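Local coordinates for protein probable uracil-DNA glycosylase (Acanthamoeba polyphaga mimivirus, PDB 5X55) that is a probable uracil-DNA glycosylase of a giant virus, with an alpha/beta domain of the UDG-like superfamily built round a parallel four-stranded sheet, at residues T276-T284 with L302-H311. Numbering follows the deposited sequence.
Sequences TADLIDYLT and LCQRVDPKKH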
ATOM      1  N   THR A 276       4.920  -4.858   9.172  1.00 17.05           N
ATOM      2  CA  THR A 276       5.057  -3.583   8.470  1.00 19.54           C
ATOM      3  C   THR A 276       6.197  -2.746   9.052  1.00 20.52           C
ATOM      4  O   THR A 276       6.942  -2.098   8.303  1.00 21.26           O
ATOM      5  CB  THR A 276       3.728  -2.821   8.507  1.00 20.86           C
ATOM      6  OG1 THR A 276       2.710  -3.605   7.873  1.00 20.77           O
ATOM      7  CG2 THR A 276       3.848  -1.485   7.768  1.00 17.67           C
ATOM      8  N   ALA A 277       6.382  -2.775  10.376  1.00 18.96           N
ATOM      9  CA  ALA A 277       7.509  -2.050  10.956  1.00 19.08           C
ATOM     10  C   ALA A 277       8.831  -2.593  10.437  1.00 19.71           C
ATOM     11  O   ALA A 277       9.726  -1.824  10.069  1.00 18.72           O
ATOM     12  CB  ALA A 277       7.461  -2.119  12.482  1.00 20.02           C
ATOM     13  N   ASP A 278       8.965  -3.925  10.372  1.00 19.89           N
ATOM     14  CA  ASP A 278      10.184  -4.506   9.818  1.00 19.87           C
ATOM     15  C   ASP A 278      10.329  -4.216   8.323  1.00 19.51           C
ATOM     16  O   ASP A 278      11.451  -4.115   7.821  1.00 22.59           O
ATOM     17  CB  ASP A 278      10.212  -6.014  10.074  1.00 26.31           C
ATOM     18  CG  ASP A 278      10.646  -6.361  11.490  1.00 27.49           C
ATOM     19  OD1 ASP A 278      11.292  -5.518  12.148  1.00 33.13           O
ATOM     20  OD2 ASP A 278      10.338  -7.483  11.943  1.00 33.71           O
ATOM     21  N   LEU A 279       9.226  -4.076   7.597  1.00 17.82           N
ATOM     22  CA  LEU A 279       9.324  -3.730   6.183  1.00 21.10           C
ATOM     23  C   LEU A 279       9.852  -2.308   6.005  1.00 16.85           C
ATOM     24  O   LEU A 279      10.788  -2.069   5.220  1.00 16.77           O
ATOM     25  CB  LEU A 279       7.955  -3.917   5.526  1.00 18.02           C
ATOM     26  CG  LEU A 279       7.737  -3.528   4.067  1.00 25.43           C
ATOM     27  CD1 LEU A 279       8.849  -4.080   3.166  1.00 18.64           C
ATOM     28  CD2 LEU A 279       6.341  -4.010   3.619  1.00 20.62           C
ATOM     29  N   ILE A 280       9.286  -1.354   6.760  1.00 17.74           N
ATOM     30  CA  ILE A 280       9.772   0.029   6.719  1.00 18.47           C
ATOM     31  C   ILE A 280      11.243   0.079   7.103  1.00 20.05           C
ATOM     32  O   ILE A 280      12.068   0.696   6.411  1.00 23.95           O
ATOM     33  CB  ILE A 280       8.941   0.941   7.650  1.00 23.70           C
ATOM     34  CG1 ILE A 280       7.419   0.800   7.436  1.00 18.31           C
ATOM     35  CG2 ILE A 280       9.409   2.391   7.552  1.00 16.77           C
ATOM     36  CD1 ILE A 280       6.943   1.234   6.127  1.00 19.98           C
ATOM     37  N   ASP A 281      11.591  -0.571   8.221  1.00 20.00           N
ATOM     38  CA  ASP A 281      12.966  -0.521   8.716  1.00 21.65           C
ATOM     39  C   ASP A 281      13.926  -1.158   7.728  1.00 25.37           C
ATOM     40  O   ASP A 281      15.037  -0.660   7.523  1.00 24.17           O
ATOM     41  CB  ASP A 281      13.072  -1.213  10.081  1.00 19.08           C
ATOM     42  CG  ASP A 281      12.274  -0.489  11.162  1.00 27.32           C
ATOM     43  OD1 ASP A 281      11.921   0.699  10.949  1.00 24.79           O
ATOM     44  OD2 ASP A 281      11.979  -1.106  12.212  1.00 32.07           O
ATOM     45  N   TYR A 282      13.516  -2.268   7.111  1.00 21.90           N
ATOM     46  CA  TYR A 282      14.355  -2.896   6.102  1.00 22.99           C
ATOM     47  C   TYR A 282      14.654  -1.927   4.965  1.00 23.95           C
ATOM     48  O   TYR A 282      15.803  -1.812   4.510  1.00 23.84           O
ATOM     49  CB  TYR A 282      13.672  -4.158   5.572  1.00 22.23           C
ATOM     50  CG  TYR A 282      14.472  -4.846   4.498  1.00 30.65           C
ATOM     51  CD1 TYR A 282      15.478  -5.756   4.827  1.00 31.74           C
ATOM     52  CD2 TYR A 282      14.243  -4.577   3.157  1.00 25.81           C
ATOM     53  CE1 TYR A 282      16.224  -6.386   3.840  1.00 31.75           C
ATOM     54  CE2 TYR A 282      14.987  -5.199   2.164  1.00 25.32           C
ATOM     55  CZ  TYR A 282      15.972  -6.097   2.510  1.00 29.84           C
ATOM     56  OH  TYR A 282      16.708  -6.724   1.527  1.00 36.74           O
ATOM     57  N   LEU A 283      13.624  -1.216   4.489  1.00 23.92           N
ATOM     58  CA  LEU A 283      13.844  -0.323   3.350  1.00 25.96           C
ATOM     59  C   LEU A 283      14.752   0.844   3.734  1.00 26.60           C
ATOM     60  O   LEU A 283      15.713   1.153   3.020  1.00 26.83           O
ATOM     61  CB  LEU A 283      12.506   0.184   2.795  1.00 16.92           C
ATOM     62  CG  LEU A 283      11.581  -0.854   2.152  1.00 15.86           C
ATOM     63  CD1 LEU A 283      10.255  -0.209   1.794  1.00 21.40           C
ATOM     64  CD2 LEU A 283      12.216  -1.459   0.920  1.00 21.61           C
ATOM     65  N   THR A 284      14.478   1.492   4.875  1.00 24.11           N
ATOM     66  CA  THR A 284      15.285   2.641   5.273  1.00 28.57           C
ATOM     67  C   THR A 284      16.689   2.251   5.731  1.00 30.61           C
ATOM     68  O   THR A 284      17.596   3.089   5.694  1.00 35.42           O
ATOM     69  CB  THR A 284      14.592   3.423   6.389  1.00 29.59           C
ATOM     70  OG1 THR A 284      14.457   2.583   7.547  1.00 34.22           O
ATOM     71  CG2 THR A 284      13.214   3.885   5.924  1.00 25.32           C
ATOM     72  N   LEU A 302       3.658   6.185  10.974  1.00 19.89           N
ATOM     73  CA  LEU A 302       4.569   5.184  10.421  1.00 18.44           C
ATOM     74  C   LEU A 302       5.804   5.830   9.804  1.00 18.99           C
ATOM     75  O   LEU A 302       6.908   5.300   9.933  1.00 19.65           O
ATOM     76  CB  LEU A 302       3.856   4.323   9.386  1.00 17.70           C
ATOM     77  CG  LEU A 302       2.795   3.396   9.933  1.00 24.45           C
ATOM     78  CD1 LEU A 302       2.344   2.525   8.796  1.00 25.30           C
ATOM     79  CD2 LEU A 302       3.343   2.567  11.078  1.00 21.87           C
ATOM     80  N   CYS A 303       5.641   6.962   9.112  1.00 16.66           N
ATOM     81  CA  CYS A 303       6.788   7.597   8.462  1.00 19.69           C
ATOM     82  C   CYS A 303       7.748   8.242   9.451  1.00 21.96           C
ATOM     83  O   CYS A 303       8.865   8.613   9.063  1.00 24.40           O
ATOM     84  CB  CYS A 303       6.313   8.634   7.453  1.00 17.10           C
ATOM     85  SG  CYS A 303       5.570   7.870   5.964  1.00 23.29           S
ATOM     86  N   GLN A 304       7.344   8.404  10.703  1.00 17.52           N
ATOM     87  CA  GLN A 304       8.301   8.819  11.720  1.00 21.34           C
ATOM     88  C   GLN A 304       9.181   7.682  12.216  1.00 20.82           C
ATOM     89  O   GLN A 304       9.989   7.898  13.122  1.00 17.46           O
ATOM     90  CB  GLN A 304       7.554   9.474  12.872  1.00 19.05           C
ATOM     91  CG  GLN A 304       6.991  10.795  12.402  1.00 22.47           C
ATOM     92  CD  GLN A 304       6.228  11.506  13.455  1.00 28.37           C
ATOM     93  OE1 GLN A 304       6.812  12.012  14.425  1.00 27.80           O
ATOM     94  NE2 GLN A 304       4.902  11.545  13.297  1.00 22.59           N
ATOM     95  N   ARG A 305       9.060   6.479  11.649  1.00 22.78           N
ATOM     96  CA  ARG A 305      10.131   5.511  11.816  1.00 18.25           C
ATOM     97  C   ARG A 305      11.331   5.847  10.956  1.00 21.14           C
ATOM     98  O   ARG A 305      12.402   5.262  11.160  1.00 23.40           O
ATOM     99  CB  ARG A 305       9.669   4.098  11.462  1.00 21.34           C
ATOM    100  CG  ARG A 305       8.488   3.567  12.261  1.00 21.27           C
ATOM    101  CD  ARG A 305       8.212   2.142  11.841  1.00 22.14           C
ATOM    102  NE  ARG A 305       9.268   1.230  12.287  1.00 25.44           N
ATOM    103  CZ  ARG A 305       9.264   0.628  13.475  1.00 24.01           C
ATOM    104  NH1 ARG A 305       8.265   0.851  14.334  1.00 16.60           N
ATOM    105  NH2 ARG A 305      10.254  -0.186  13.810  1.00 24.31           N
ATOM    106  N   VAL A 306      11.170   6.769  10.012  1.00 21.90           N
ATOM    107  CA  VAL A 306      12.116   6.988   8.922  1.00 25.48           C
ATOM    108  C   VAL A 306      12.963   8.207   9.260  1.00 27.36           C
ATOM    109  O   VAL A 306      12.445   9.224   9.735  1.00 26.35           O
ATOM    110  CB  VAL A 306      11.370   7.182   7.578  1.00 24.18           C
ATOM    111  CG1 VAL A 306      12.333   7.517   6.463  1.00 23.56           C
ATOM    112  CG2 VAL A 306      10.525   5.939   7.211  1.00 20.56           C
ATOM    113  N   ASP A 307      14.261   8.102   9.028  1.00 30.31           N
ATOM    114  CA  ASP A 307      15.194   9.212   9.215  1.00 33.23           C
ATOM    115  C   ASP A 307      14.949  10.304   8.181  1.00 31.34           C
ATOM    116  O   ASP A 307      15.255  10.095   7.001  1.00 29.38           O
ATOM    117  CB  ASP A 307      16.626   8.703   9.098  1.00 33.65           C
ATOM    118  CG  ASP A 307      17.655   9.745   9.486  1.00 41.54           C
ATOM    119  OD1 ASP A 307      17.299  10.940   9.643  1.00 41.35           O
ATOM    120  OD2 ASP A 307      18.833   9.355   9.648  1.00 50.32           O
ATOM    121  N   PRO A 308      14.446  11.478   8.567  1.00 33.24           N
ATOM    122  CA  PRO A 308      14.084  12.503   7.577  1.00 32.58           C
ATOM    123  C   PRO A 308      15.263  13.245   6.966  1.00 32.92           C
ATOM    124  O   PRO A 308      15.044  14.095   6.098  1.00 38.05           O
ATOM    125  CB  PRO A 308      13.190  13.460   8.386  1.00 33.22           C
ATOM    126  CG  PRO A 308      13.679  13.317   9.797  1.00 30.77           C
ATOM    127  CD  PRO A 308      14.119  11.881   9.948  1.00 29.55           C
ATOM    128  N   LYS A 309      16.501  12.970   7.373  1.00 38.71           N
ATOM    129  CA  LYS A 309      17.657  13.533   6.685  1.00 43.04           C
ATOM    130  C   LYS A 309      18.246  12.565   5.674  1.00 41.41           C
ATOM    131  O   LYS A 309      18.952  12.982   4.748  1.00 45.46           O
ATOM    132  CB  LYS A 309      18.744  13.941   7.689  1.00 42.72           C
ATOM    133  CG  LYS A 309      18.263  14.903   8.767  1.00 45.73           C
ATOM    134  CD  LYS A 309      19.401  15.358   9.690  1.00 51.37           C
ATOM    135  CE  LYS A 309      20.410  14.244   9.984  1.00 52.27           C
ATOM    136  NZ  LYS A 309      19.820  13.057  10.681  1.00 58.34           N
ATOM    137  N   LYS A 310      17.951  11.295   5.839  1.00 33.03           N
ATOM    138  CA  LYS A 310      18.331  10.259   4.907  1.00 34.86           C
ATOM    139  C   LYS A 310      17.261  10.035   3.837  1.00 33.49           C
ATOM    140  O   LYS A 310      17.553   9.469   2.773  1.00 31.96           O
ATOM    141  CB  LYS A 310      18.553   8.989   5.721  1.00 38.69           C
ATOM    142  CG  LYS A 310      19.589   8.039   5.252  1.00 46.33           C
ATOM    143  CD  LYS A 310      19.102   6.612   5.399  1.00 48.77           C
ATOM    144  CE  LYS A 310      20.309   5.737   5.428  1.00 48.71           C
ATOM    145  NZ  LYS A 310      21.384   6.285   4.531  1.00 55.29           N
ATOM    146  N   HIS A 311      16.027  10.447   4.117  1.00 29.88           N
ATOM    147  CA  HIS A 311      14.891  10.177   3.254  1.00 31.88           C
ATOM    148  C   HIS A 311      13.963  11.378   3.278  1.00 30.55           C
ATOM    149  O   HIS A 311      13.925  12.143   4.247  1.00 30.36           O
ATOM    150  CB  HIS A 311      14.112   8.923   3.690  1.00 24.27           C
ATOM    151  CG  HIS A 311      14.912   7.664   3.644  1.00 26.33           C
ATOM    152  ND1 HIS A 311      15.212   7.019   2.463  1.00 24.54           N
ATOM    153  CD2 HIS A 311      15.473   6.925   4.634  1.00 25.29           C
ATOM    154  CE1 HIS A 311      15.928   5.940   2.724  1.00 27.98           C
ATOM    155  NE2 HIS A 311      16.095   5.855   4.034  1.00 33.38           N
TER
HETATM  156  O   HOH W   1      13.058   2.708   9.798  1.00 32.57           O
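Asp-281 and Arg-305 form a two-pronged salt bridge over a small apolar seam. It joins helix 273-286 to the end of helix 297-303 and the loop that follows. Arg-305 presents its side edge. Arg-305 NE donates to Asp-281 OD1 at 3.0 Å, and NH2 of the same arginine donates to OD2 of the same carboxylate. OD2 accepts through its syn lone pair. The two planes are twisted 33° apart: both acceptors lie close to the guanidinium plane, but NE meets OD1 on the syn side 30° out of the carboxylate plane. A bend at chi3 (70°) turns the guanidinium back over the helix, where Ala-277 CB sits 3.4 Å above the centre of one face. A water extends the polar link: it donates to Asp-281 OD1 and Arg-305 O and accepts from Thr-284 OG1. Both segments belong to the alpha/beta core of the UDG-like domain. Helix 273-286 leads into strand 291-295 of the parallel sheet, and the loop leads into its neighbour, strand 312-316. Beneath the bridge, Val-306 CG2 packs 3.7 Å from Ile-280 CG2 and 3.6 Å from Thr-284 CG2. Phe-292 of strand 291-295 touches both Thr-284 and Val-306. His-311 brings NE2 to 3.5 Å from Thr-284 CA, while its ND1 is hydrogen-bonded to Leu-290 N. Lys-310 passes the helix with CE 3.8 Å from Thr-284 O, on its way to a salt bridge with Asp-288.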